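Local atomic coordinates of leucyl aminopeptidase (PDB entry 5NTD), a protein that probably removes amino-terminal residues such as leucine from peptides, as an M17 aminopeptidase that binds manganese and the inhibitor bestatin. Residues G[13-18]-G[209-214]; G[166-171]-G[178-183]; G[227-232]-G[270-275]; G[236-241]-G[325-330]. One frame throughout, in Å; residues are numbered along the deposited sequence.

Overall arrangement
Along the chain, interaction 1 ties helix 6-20 to helix 196-214, and interaction 2 falls within the span it encloses, in the loop between helix 150-158 and strand 183-188; their centres are 14 Å apart. Interactions 3 and 4 come later and interlock, their segments alternating in sequence, with centres 7 Å apart. Both reach the same mixed sheet of the catalytic domain, where strands 239-244 and 268-274 are antiparallel neighbours. Interaction 1 touches interaction 3: Val16 of helix 6-20 packs on Glu227 and Ile228 of helix 222-236, and Leu212 of helix 196-214 on Ile228. Interaction 2, its centre about 28 Å from that of interaction 3, instead faces a second subunit of the six-chain assembly.

Interaction 1: G[13-18]-G[209-214]; sequences SAFVQS and CQRLVD
Phe15 is the first residue of segment 13-18 to meet helix 196-214. Its CG stands anti to the backbone N (chi1 172°), which carries the ring across to the guanidinium of Arg211. There CE1 of Phe15 lies 4.0 Å from NH2 of Arg211, with the ring and guanidinium planes 30° apart. The approach is oblique, and the two side chains slide past each other in opposite directions. One turn on, Ser18 supplies the polar half of the contact. NH2 of Arg211 donates to OG of Ser18 at 2.8 Å. This bond is bent, with an N-H...O angle of 143°, and the oxygen is tilted from the guanidinium plane. NE of Arg211 adds a weak second bond to the same OG at 3.3 Å. The hydroxyl itself donates back to the carbonyl O of Phe15 at 2.6 Å, within its own helix. An extended arginine chain from CG to NE spans the gap between the helices. NH1 of Arg211 bonds to Asn164 OD1 and Tyr176 O, so the group also reaches the loop ahead of strand 183-188. Because OG spends its proton on Phe15 O, it faces Arg211 as an acceptor. The buried guanidinium is thus held by neutral oxygens from helix 6-20 and from the loop before strand 183-188, a polar join of helix 6-20 to helix 196-214 and the neighbouring loop.

Interaction 2: G[166-171]-G[178-183]; sequences SAKDGA and SGKVSR
Lys180 reaches across to Asp169 with its side chain at about a right angle to that of the aspartate. NZ of Lys180 meets OD2 of Asp169 at 2.8 Å in a salt bridge, arriving on the anti side of the carboxylate and 17° out of its plane. A bend at the last torsion of Lys180 (chi4 -63°) turns the ammonium toward the acid. The same chain crosses Lys168 nearly perpendicularly, CE of Lys180 lying 4.0 Å from CB of Lys168. The Lys168 amine leads elsewhere, to the backbone oxygens of Ser455 and Ala458 of the second subunit. Nearer the start of both segments, CB of Ser166 packs on CB of Ser178 at 3.6 Å, and each serine hydroxyl is turned back into its own segment. Ser166 OG accepts from Lys168 N at 3.1 Å, and Ser178 OG from Lys180 N at 3.0 Å: two ST turns. Asp169 sits in a type I' beta turn from Lys168 to Ala171. The two ammonium groups thus have separate partners: one pairs with an acid within the loop and ties the turn to Lys180, the other bonds to carbonyl oxygens across the interface and ties the turn to the second subunit.

Interaction 3: G[227-232]-G[270-275]; sequences EIAQGY and VTLLYT
The methyl of Ala229 is the whole of the helix's side of this contact: it faces strand 268-274 and meets two branched side chains there. CB of Ala229 lies 4.3 Å from CD2 of Leu272 and 4.5 Å from CG1 of Val270. These two residues are alternate members of the strand, so both project from the same face of the sheet, and the methyl sits over the pair. No hydrogen bond crosses between the segments. The closest backbone approach is at Ala229 and Leu272, whose CA atoms are 8.2 Å apart, a spacing that goes with the small alanine side chain. For Leu272, CG is roughly anti to the carbonyl carbon (chi1 -42°), and the branch rises from the strand toward the helix.

Around this core the packing widens. Val240 of the adjoining strand 239-244 touches both Val270 and Leu272, while Phe320 and Phe323 of helix 314-328 touch Leu272. The strand is fixed from its two flanks by backbone bonds, Thr271 to Asp241 and Leu273 to Asp239 on one side, Val270 to Leu339 and Leu272 to Cys337 on the other. Helix 222-236 has a further attachment: Tyr232 OH bonds to Cys19 O of the N-terminal helix, and the edge of the tyrosine ring meets CG2 of Ile228, one turn earlier. This is the helix-on-sheet layering of the alpha/beta catalytic domain. With only methyl groups meeting, the join is nonpolar and buried, so the contact is van der Waals and hydrophobic, with no directed bond between the segments.

Interaction 4: G[236-241]-G[325-330]; sequences LGFDVD and TAVRLQ
Leu236 and Phe238 meet Val327 in a partly buried, apolar contact where the link from helix 222-236 into strand 239-244 passes the last turn of helix 314-328. CB of Leu236 touches CG1 of Val327 at 4.0 Å, while CD2 of Phe238 lies 4.1 Å from CG2 of the same valine. Val327 therefore offers one methyl to each partner, and it does so because CG1 stands anti to its backbone N (chi1 172°) with CG2 beside that N. The Phe238 and Val327 side chains cross at about a right angle, and the methyl meets the ring obliquely. Phe238 gets there with CG between the backbone N and the carbonyl carbon (chi1 59°).

At the outer side, Leu236 also crosses Arg328 at about a right angle, both its methyls resting near the aliphatic part of the arginine: CD1 of Leu236 is 4.1 Å from CG of Arg328, and CD2 is equally near. Both segments lie at helix ends. Gly237 leaves the helix of Leu236 with positive phi and turns the chain toward the sheet, and helix 314-328 closes in a Schellman motif at Gln330, whose N bonds to Val327 O at 3.2 Å. The result is a helix-turn-strand passage of the alpha/beta catalytic domain, its corner laid against a neighbouring helix. Asp239 then joins the sheet by backbone bonding to Leu273. Deeper in, the Phe238 ring makes an edge-to-face stack with Phe323 and packs on Leu272 and Tyr232, and Tyr232 also touches Arg328.

Interaction 1: G[13-18]-G[209-214]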
loop_
_atom_site.group_PDB
_atom_site.type_symbol
_atom_site.label_atom_id
_atom_site.label_comp_id
_atom_site.label_asym_id
_atom_site.label_seq_id
_atom_site.Cartn_x
_atom_site.Cartn_y
_atom_site.Cartn_z
ATOM N N SER G 13 19.183 -34.193 -14.943
ATOM C CA SER G 13 20.472 -34.880 -15.167
ATOM C C SER G 13 21.251 -34.248 -16.290
ATOM O O SER G 13 22.457 -34.039 -16.183
ATOM C CB SER G 13 20.281 -36.336 -15.528
ATOM O OG SER G 13 19.963 -37.047 -14.352
ATOM N N ALA G 14 20.562 -33.981 -17.388
ATOM C CA ALA G 14 21.241 -33.389 -18.553
ATOM C C ALA G 14 21.785 -32.005 -18.192
ATOM O O ALA G 14 22.867 -31.612 -18.581
ATOM C CB ALA G 14 20.301 -33.313 -19.720
ATOM N N PHE G 15 21.041 -31.294 -17.371
ATOM C CA PHE G 15 21.438 -29.923 -16.979
ATOM C C PHE G 15 22.639 -30.000 -16.073
ATOM O O PHE G 15 23.568 -29.209 -16.189
ATOM C CB PHE G 15 20.286 -29.136 -16.289
ATOM C CG PHE G 15 20.747 -27.826 -15.713
ATOM C CD1 PHE G 15 21.054 -26.769 -16.558
ATOM C CD2 PHE G 15 20.928 -27.676 -14.353
ATOM C CE1 PHE G 15 21.510 -25.567 -16.051
ATOM C CE2 PHE G 15 21.377 -26.472 -13.826
ATOM C CZ PHE G 15 21.677 -25.411 -14.690
ATOM N N VAL G 16 22.600 -30.950 -15.146
ATOM C CA VAL G 16 23.763 -31.189 -14.254
ATOM C C VAL G 16 25.018 -31.384 -15.119
ATOM O O VAL G 16 26.055 -30.739 -14.925
ATOM C CB VAL G 16 23.568 -32.417 -13.335
ATOM C CG1 VAL G 16 24.885 -32.860 -12.682
ATOM C CG2 VAL G 16 22.567 -32.053 -12.249
ATOM N N GLN G 17 24.876 -32.271 -16.076
ATOM C CA GLN G 17 25.989 -32.629 -16.954
ATOM C C GLN G 17 26.492 -31.408 -17.724
ATOM O O GLN G 17 27.699 -31.198 -17.839
ATOM C CB GLN G 17 25.602 -33.767 -17.904
ATOM C CG GLN G 17 26.814 -34.331 -18.664
ATOM C CD GLN G 17 26.448 -35.317 -19.763
ATOM O OE1 GLN G 17 25.405 -35.212 -20.416
ATOM N NE2 GLN G 17 27.303 -36.312 -19.954
ATOM N N SER G 18 25.559 -30.589 -18.214
ATOM C CA SER G 18 25.928 -29.354 -18.958
ATOM C C SER G 18 26.806 -28.435 -18.088
ATOM O O SER G 18 27.657 -27.721 -18.581
ATOM C CB SER G 18 24.682 -28.574 -19.412
ATOM O OG SER G 18 24.099 -27.840 -18.315
ATOM N N CYS G 209 29.619 -19.619 -13.253
ATOM C CA CYS G 209 28.943 -18.840 -12.210
ATOM C C CYS G 209 27.704 -18.175 -12.801
ATOM O O CYS G 209 26.594 -18.296 -12.282
ATOM C CB CYS G 209 29.873 -17.811 -11.634
ATOM S SG CYS G 209 29.169 -16.860 -10.258
ATOM N N GLN G 210 27.902 -17.568 -13.959
ATOM C CA GLN G 210 26.796 -16.966 -14.727
ATOM C C GLN G 210 25.699 -17.974 -15.029
ATOM O O GLN G 210 24.494 -17.704 -14.871
ATOM C CB GLN G 210 27.311 -16.363 -16.012
ATOM C CG GLN G 210 26.323 -15.463 -16.702
ATOM C CD GLN G 210 26.730 -15.182 -18.144
ATOM O OE1 GLN G 210 27.074 -14.064 -18.495
ATOM N NE2 GLN G 210 26.650 -16.203 -18.989
ATOM N N ARG G 211 26.115 -19.162 -15.421
ATOM C CA ARG G 211 25.175 -20.235 -15.813
ATOM C C ARG G 211 24.315 -20.632 -14.637
ATOM O O ARG G 211 23.094 -20.770 -14.749
ATOM C CB ARG G 211 25.945 -21.442 -16.338
ATOM C CG ARG G 211 25.052 -22.527 -16.931
ATOM C CD ARG G 211 25.856 -23.672 -17.562
ATOM N NE ARG G 211 24.940 -24.662 -18.093
ATOM C CZ ARG G 211 24.228 -24.508 -19.212
ATOM N NH1 ARG G 211 24.373 -23.436 -19.984
ATOM N NH2 ARG G 211 23.338 -25.451 -19.552
ATOM N N LEU G 212 24.964 -20.854 -13.512
ATOM C CA LEU G 212 24.282 -21.321 -12.298
ATOM C C LEU G 212 23.250 -20.261 -11.817
ATOM O O LEU G 212 22.144 -20.586 -11.413
ATOM C CB LEU G 212 25.268 -21.639 -11.191
ATOM C CG LEU G 212 26.243 -22.804 -11.470
ATOM C CD1 LEU G 212 27.345 -22.798 -10.460
ATOM C CD2 LEU G 212 25.534 -24.149 -11.451
ATOM N N VAL G 213 23.660 -19.008 -11.889
ATOM C CA VAL G 213 22.836 -17.895 -11.418
ATOM C C VAL G 213 21.639 -17.651 -12.358
ATOM O O VAL G 213 20.500 -17.559 -11.919
ATOM C CB VAL G 213 23.685 -16.632 -11.208
ATOM C CG1 VAL G 213 22.809 -15.454 -10.799
ATOM C CG2 VAL G 213 24.696 -16.897 -10.119
ATOM N N ASP G 214 21.922 -17.625 -13.648
ATOM C CA ASP G 214 20.881 -17.500 -14.716
ATOM C C ASP G 214 19.844 -18.618 -14.643
ATOM O O ASP G 214 18.685 -18.429 -14.909
ATOM C CB ASP G 214 21.486 -17.562 -16.124
ATOM C CG ASP G 214 21.967 -16.212 -16.637
ATOM O OD1 ASP G 214 21.496 -15.161 -16.154
ATOM O OD2 ASP G 214 22.868 -16.226 -17.488
#

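Interaction 2: G[166-171]-G[178-183]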
loop_
_atom_site.group_PDB
_atom_site.type_symbol
_atom_site.label_atom_id
_atom_site.label_comp_id
_atom_site.label_asym_id
_atom_site.label_seq_id
_atom_site.Cartn_x
_atom_site.Cartn_y
_atom_site.Cartn_z
ATOM N N SER G 166 20.648 -20.786 -21.989
ATOM C CA SER G 166 19.506 -20.396 -22.815
ATOM C C SER G 166 18.448 -21.486 -22.937
ATOM O O SER G 166 18.747 -22.675 -22.916
ATOM C CB SER G 166 19.947 -20.021 -24.199
ATOM O OG SER G 166 18.854 -19.529 -24.959
ATOM N N ALA G 167 17.206 -21.036 -23.011
ATOM C CA ALA G 167 16.045 -21.895 -23.261
ATOM C C ALA G 167 15.340 -21.522 -24.566
ATOM O O ALA G 167 14.266 -22.030 -24.867
ATOM C CB ALA G 167 15.066 -21.836 -22.100
ATOM N N LYS G 168 15.951 -20.620 -25.317
ATOM C CA LYS G 168 15.371 -20.169 -26.577
ATOM C C LYS G 168 15.538 -21.201 -27.708
ATOM O O LYS G 168 16.526 -21.926 -27.755
ATOM C CB LYS G 168 16.003 -18.848 -27.043
ATOM C CG LYS G 168 15.674 -17.625 -26.173
ATOM C CD LYS G 168 16.355 -16.396 -26.768
ATOM C CE LYS G 168 16.155 -15.153 -25.957
ATOM N NZ LYS G 168 14.745 -14.690 -26.035
ATOM N N ASP G 169 14.566 -21.221 -28.613
ATOM C CA ASP G 169 14.665 -21.912 -29.902
ATOM C C ASP G 169 15.168 -23.368 -29.823
ATOM O O ASP G 169 16.161 -23.708 -30.410
ATOM C CB ASP G 169 15.548 -21.099 -30.836
ATOM C CG ASP G 169 14.977 -19.716 -31.106
ATOM O OD1 ASP G 169 13.777 -19.627 -31.416
ATOM O OD2 ASP G 169 15.707 -18.698 -30.988
ATOM N N GLY G 170 14.516 -24.177 -29.001
ATOM C CA GLY G 170 14.880 -25.593 -28.829
ATOM C C GLY G 170 16.086 -25.923 -27.963
ATOM O O GLY G 170 16.339 -27.084 -27.661
ATOM N N ALA G 171 16.748 -24.903 -27.434
ATOM C CA ALA G 171 17.914 -25.114 -26.531
ATOM C C ALA G 171 17.616 -25.983 -25.296
ATOM O O ALA G 171 18.506 -26.652 -24.766
ATOM C CB ALA G 171 18.512 -23.793 -26.086
ATOM N N SER G 178 23.246 -22.659 -24.940
ATOM C CA SER G 178 22.835 -21.732 -25.979
ATOM C C SER G 178 23.482 -22.109 -27.292
ATOM O O SER G 178 24.659 -22.424 -27.335
ATOM C CB SER G 178 23.230 -20.298 -25.625
ATOM O OG SER G 178 22.886 -19.394 -26.669
ATOM N N GLY G 179 22.724 -21.988 -28.365
ATOM C CA GLY G 179 23.276 -22.078 -29.736
ATOM C C GLY G 179 23.625 -20.727 -30.355
ATOM O O GLY G 179 24.114 -20.647 -31.487
ATOM N N LYS G 180 23.435 -19.675 -29.572
ATOM C CA LYS G 180 23.651 -18.280 -30.027
ATOM C C LYS G 180 24.981 -17.646 -29.630
ATOM O O LYS G 180 25.238 -16.475 -29.914
ATOM C CB LYS G 180 22.517 -17.411 -29.497
ATOM C CG LYS G 180 21.153 -18.040 -29.792
ATOM C CD LYS G 180 20.027 -17.041 -29.690
ATOM C CE LYS G 180 18.688 -17.732 -29.827
ATOM N NZ LYS G 180 18.501 -18.370 -31.144
ATOM N N VAL G 181 25.803 -18.412 -28.947
ATOM C CA VAL G 181 27.077 -17.901 -28.435
ATOM C C VAL G 181 28.155 -18.020 -29.518
ATOM O O VAL G 181 28.259 -19.029 -30.179
ATOM C CB VAL G 181 27.532 -18.662 -27.191
ATOM C CG1 VAL G 181 28.953 -18.290 -26.781
ATOM C CG2 VAL G 181 26.589 -18.364 -26.035
ATOM N N SER G 182 28.935 -16.961 -29.682
ATOM C CA SER G 182 30.091 -16.959 -30.578
ATOM C C SER G 182 31.351 -17.357 -29.829
ATOM O O SER G 182 31.560 -16.945 -28.694
ATOM C CB SER G 182 30.298 -15.572 -31.175
ATOM O OG SER G 182 29.152 -15.141 -31.883
ATOM N N ARG G 183 32.227 -18.123 -30.472
ATOM C CA ARG G 183 33.602 -18.326 -29.937
ATOM C C ARG G 183 34.300 -16.935 -30.013
ATOM O O ARG G 183 34.142 -16.208 -30.983
ATOM C CB ARG G 183 34.379 -19.444 -30.663
#

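Interaction 3: G[227-232]-G[270-275]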
loop_
_atom_site.group_PDB
_atom_site.type_symbol
_atom_site.label_atom_id
_atom_site.label_comp_id
_atom_site.label_asym_id
_atom_site.label_seq_id
_atom_site.Cartn_x
_atom_site.Cartn_y
_atom_site.Cartn_z
ATOM N N GLU G 227 24.800 -32.044 -6.854
ATOM C CA GLU G 227 25.307 -33.017 -7.841
ATOM C C GLU G 227 26.391 -32.404 -8.696
ATOM O O GLU G 227 27.365 -33.062 -9.059
ATOM C CB GLU G 227 24.213 -33.546 -8.754
ATOM C CG GLU G 227 23.312 -34.549 -8.068
ATOM C CD GLU G 227 22.106 -34.895 -8.940
ATOM O OE1 GLU G 227 22.327 -35.211 -10.138
ATOM O OE2 GLU G 227 20.946 -34.842 -8.449
ATOM N N ILE G 228 26.210 -31.145 -9.038
ATOM C CA ILE G 228 27.219 -30.424 -9.829
ATOM C C ILE G 228 28.539 -30.339 -9.063
ATOM O O ILE G 228 29.608 -30.585 -9.617
ATOM C CB ILE G 228 26.730 -29.031 -10.235
ATOM C CG1 ILE G 228 25.648 -29.183 -11.311
ATOM C CG2 ILE G 228 27.881 -28.167 -10.764
ATOM C CD1 ILE G 228 24.756 -27.968 -11.453
ATOM N N ALA G 229 28.446 -29.987 -7.790
ATOM C CA ALA G 229 29.626 -29.933 -6.928
ATOM C C ALA G 229 30.319 -31.314 -6.840
ATOM O O ALA G 229 31.537 -31.426 -6.944
ATOM C CB ALA G 229 29.263 -29.453 -5.544
ATOM N N GLN G 230 29.520 -32.350 -6.661
ATOM C CA GLN G 230 30.030 -33.738 -6.623
ATOM C C GLN G 230 30.721 -34.135 -7.940
ATOM O O GLN G 230 31.789 -34.728 -7.928
ATOM C CB GLN G 230 28.906 -34.716 -6.317
ATOM C CG GLN G 230 28.503 -34.637 -4.861
ATOM C CD GLN G 230 27.167 -35.277 -4.556
ATOM O OE1 GLN G 230 26.241 -35.245 -5.361
ATOM N NE2 GLN G 230 27.058 -35.865 -3.383
ATOM N N GLY G 231 30.127 -33.757 -9.051
ATOM C CA GLY G 231 30.711 -33.989 -10.371
ATOM C C GLY G 231 32.097 -33.370 -10.510
ATOM O O GLY G 231 33.048 -34.009 -10.995
ATOM N N TYR G 232 32.214 -32.116 -10.095
ATOM C CA TYR G 232 33.516 -31.426 -10.131
ATOM C C TYR G 232 34.500 -32.083 -9.155
ATOM O O TYR G 232 35.684 -32.209 -9.446
ATOM C CB TYR G 232 33.367 -29.945 -9.864
ATOM C CG TYR G 232 33.022 -29.190 -11.119
ATOM C CD1 TYR G 232 33.995 -28.917 -12.074
ATOM C CD2 TYR G 232 31.725 -28.710 -11.341
ATOM C CE1 TYR G 232 33.675 -28.207 -13.244
ATOM C CE2 TYR G 232 31.405 -28.012 -12.506
ATOM C CZ TYR G 232 32.374 -27.770 -13.463
ATOM O OH TYR G 232 32.093 -27.060 -14.601
ATOM N N VAL G 270 26.929 -28.269 2.047
ATOM C CA VAL G 270 27.916 -28.903 1.198
ATOM C C VAL G 270 29.290 -28.256 1.395
ATOM O O VAL G 270 29.475 -27.081 1.086
ATOM C CB VAL G 270 27.536 -28.806 -0.262
ATOM C CG1 VAL G 270 28.572 -29.477 -1.147
ATOM C CG2 VAL G 270 26.187 -29.439 -0.502
ATOM N N THR G 271 30.247 -29.030 1.889
ATOM C CA THR G 271 31.584 -28.512 2.107
ATOM C C THR G 271 32.595 -29.199 1.197
ATOM O O THR G 271 32.689 -30.421 1.146
ATOM C CB THR G 271 32.022 -28.618 3.575
ATOM O OG1 THR G 271 31.133 -27.845 4.413
ATOM C CG2 THR G 271 33.423 -28.075 3.765
ATOM N N LEU G 272 33.364 -28.378 0.509
ATOM C CA LEU G 272 34.403 -28.814 -0.409
ATOM C C LEU G 272 35.776 -28.450 0.175
ATOM O O LEU G 272 35.920 -27.389 0.781
ATOM C CB LEU G 272 34.261 -28.168 -1.785
ATOM C CG LEU G 272 32.830 -28.095 -2.302
ATOM C CD1 LEU G 272 32.799 -27.377 -3.643
ATOM C CD2 LEU G 272 32.244 -29.477 -2.450
ATOM N N LEU G 273 36.754 -29.349 -0.001
ATOM C CA LEU G 273 38.127 -29.137 0.523
ATOM C C LEU G 273 39.164 -29.252 -0.532
ATOM O O LEU G 273 39.192 -30.181 -1.304
ATOM C CB LEU G 273 38.475 -30.117 1.610
ATOM C CG LEU G 273 37.662 -29.993 2.891
ATOM C CD1 LEU G 273 37.882 -31.239 3.762
ATOM C CD2 LEU G 273 38.062 -28.727 3.659
ATOM N N TYR G 274 40.053 -28.286 -0.512
ATOM C CA TYR G 274 41.233 -28.301 -1.354
ATOM C C TYR G 274 42.446 -27.938 -0.513
ATOM O O TYR G 274 42.497 -26.885 0.142
ATOM C CB TYR G 274 41.082 -27.310 -2.505
ATOM C CG TYR G 274 42.372 -26.913 -3.181
ATOM C CD1 TYR G 274 43.068 -27.813 -3.993
ATOM C CD2 TYR G 274 42.872 -25.617 -3.044
ATOM C CE1 TYR G 274 44.227 -27.428 -4.633
ATOM C CE2 TYR G 274 44.036 -25.218 -3.677
ATOM C CZ TYR G 274 44.704 -26.123 -4.471
ATOM O OH TYR G 274 45.859 -25.715 -5.090
ATOM N N THR G 275 43.425 -28.828 -0.535
ATOM C CA THR G 275 44.727 -28.571 0.112
ATOM C C THR G 275 45.786 -28.644 -0.956
ATOM O O THR G 275 45.947 -29.684 -1.579
ATOM C CB THR G 275 44.996 -29.599 1.221
ATOM O OG1 THR G 275 43.908 -29.549 2.151
ATOM C CG2 THR G 275 46.301 -29.279 1.980
#

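Interaction 4: G[236-241]-G[325-330]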
loop_
_atom_site.group_PDB
_atom_site.type_symbol
_atom_site.label_atom_id
_atom_site.label_comp_id
_atom_site.label_asym_id
_atom_site.label_seq_id
_atom_site.Cartn_x
_atom_site.Cartn_y
_atom_site.Cartn_z
ATOM N N LEU G 236 38.055 -33.333 -10.598
ATOM C CA LEU G 236 39.269 -32.582 -10.200
ATOM C C LEU G 236 39.964 -33.145 -8.968
ATOM O O LEU G 236 41.021 -32.696 -8.592
ATOM C CB LEU G 236 38.929 -31.107 -9.969
ATOM C CG LEU G 236 38.480 -30.370 -11.234
ATOM C CD1 LEU G 236 37.942 -28.995 -10.879
ATOM C CD2 LEU G 236 39.639 -30.223 -12.225
ATOM N N GLY G 237 39.331 -34.107 -8.319
ATOM C CA GLY G 237 39.928 -34.793 -7.172
ATOM C C GLY G 237 39.988 -34.033 -5.879
ATOM O O GLY G 237 40.924 -34.218 -5.087
ATOM N N PHE G 238 38.988 -33.201 -5.605
ATOM C CA PHE G 238 38.893 -32.577 -4.264
ATOM C C PHE G 238 37.818 -33.256 -3.445
ATOM O O PHE G 238 37.011 -34.018 -3.950
ATOM C CB PHE G 238 38.726 -31.052 -4.327
ATOM C CG PHE G 238 37.499 -30.588 -5.087
ATOM C CD1 PHE G 238 36.229 -30.641 -4.490
ATOM C CD2 PHE G 238 37.608 -30.107 -6.393
ATOM C CE1 PHE G 238 35.099 -30.239 -5.190
ATOM C CE2 PHE G 238 36.476 -29.710 -7.089
ATOM C CZ PHE G 238 35.234 -29.760 -6.484
ATOM N N ASP G 239 37.825 -32.972 -2.156
ATOM C CA ASP G 239 36.917 -33.650 -1.200
ATOM C C ASP G 239 35.561 -32.938 -1.115
ATOM O O ASP G 239 35.469 -31.728 -1.250
ATOM C CB ASP G 239 37.548 -33.784 0.193
ATOM C CG ASP G 239 38.700 -34.800 0.210
ATOM O OD1 ASP G 239 38.586 -35.869 -0.450
ATOM O OD2 ASP G 239 39.693 -34.555 0.920
ATOM N N VAL G 240 34.517 -33.720 -0.905
ATOM C CA VAL G 240 33.161 -33.182 -0.785
ATOM C C VAL G 240 32.451 -33.862 0.377
ATOM O O VAL G 240 32.448 -35.083 0.497
ATOM C CB VAL G 240 32.376 -33.274 -2.098
ATOM C CG1 VAL G 240 32.351 -34.711 -2.638
ATOM C CG2 VAL G 240 30.944 -32.770 -1.914
ATOM N N ASP G 241 31.893 -33.032 1.241
ATOM C CA ASP G 241 31.101 -33.484 2.402
ATOM C C ASP G 241 29.679 -32.869 2.282
ATOM O O ASP G 241 29.543 -31.672 2.103
ATOM C CB ASP G 241 31.745 -33.028 3.705
ATOM C CG ASP G 241 30.891 -33.338 4.935
ATOM O OD1 ASP G 241 30.509 -34.520 5.092
ATOM O OD2 ASP G 241 30.645 -32.418 5.777
ATOM N N THR G 325 38.424 -22.397 -9.603
ATOM C CA THR G 325 39.569 -21.757 -10.224
ATOM C C THR G 325 40.838 -22.044 -9.437
ATOM O O THR G 325 41.884 -22.346 -10.010
ATOM C CB THR G 325 39.376 -20.259 -10.335
ATOM O OG1 THR G 325 38.276 -20.039 -11.217
ATOM C CG2 THR G 325 40.630 -19.594 -10.934
ATOM N N ALA G 326 40.750 -21.929 -8.124
ATOM C CA ALA G 326 41.892 -22.196 -7.254
ATOM C C ALA G 326 42.401 -23.639 -7.457
ATOM O O ALA G 326 43.621 -23.868 -7.442
ATOM C CB ALA G 326 41.548 -21.979 -5.800
ATOM N N VAL G 327 41.468 -24.588 -7.610
ATOM C CA VAL G 327 41.848 -26.003 -7.807
ATOM C C VAL G 327 42.484 -26.181 -9.184
ATOM O O VAL G 327 43.560 -26.764 -9.339
ATOM C CB VAL G 327 40.672 -26.955 -7.683
ATOM C CG1 VAL G 327 41.082 -28.373 -8.078
ATOM C CG2 VAL G 327 40.156 -26.943 -6.253
ATOM N N ARG G 328 41.826 -25.639 -10.178
ATOM C CA ARG G 328 42.314 -25.770 -11.557
ATOM C C ARG G 328 43.686 -25.108 -11.777
ATOM O O ARG G 328 44.519 -25.670 -12.483
ATOM C CB ARG G 328 41.320 -25.227 -12.570
ATOM C CG ARG G 328 40.213 -26.199 -12.842
ATOM C CD ARG G 328 39.106 -25.566 -13.651
ATOM N NE ARG G 328 38.285 -26.583 -14.307
ATOM C CZ ARG G 328 37.067 -26.373 -14.832
ATOM N NH1 ARG G 328 36.502 -25.151 -14.805
ATOM N NH2 ARG G 328 36.420 -27.387 -15.388
ATOM N N LEU G 329 43.903 -23.943 -11.188
ATOM C CA LEU G 329 45.206 -23.245 -11.277
ATOM C C LEU G 329 46.185 -23.601 -10.172
ATOM O O LEU G 329 47.305 -23.101 -10.156
ATOM C CB LEU G 329 45.026 -21.739 -11.265
ATOM C CG LEU G 329 44.111 -21.210 -12.381
ATOM C CD1 LEU G 329 44.113 -19.694 -12.358
ATOM C CD2 LEU G 329 44.541 -21.741 -13.752
ATOM N N GLN G 330 45.765 -24.495 -9.289
ATOM C CA GLN G 330 46.606 -24.955 -8.169
ATOM C C GLN G 330 47.188 -23.784 -7.416
ATOM O O GLN G 330 48.387 -23.733 -7.134
ATOM C CB GLN G 330 47.722 -25.880 -8.652
ATOM C CG GLN G 330 47.136 -27.141 -9.231
ATOM C CD GLN G 330 48.198 -28.099 -9.705
ATOM O OE1 GLN G 330 49.194 -27.702 -10.341
ATOM N NE2 GLN G 330 48.011 -29.395 -9.392
#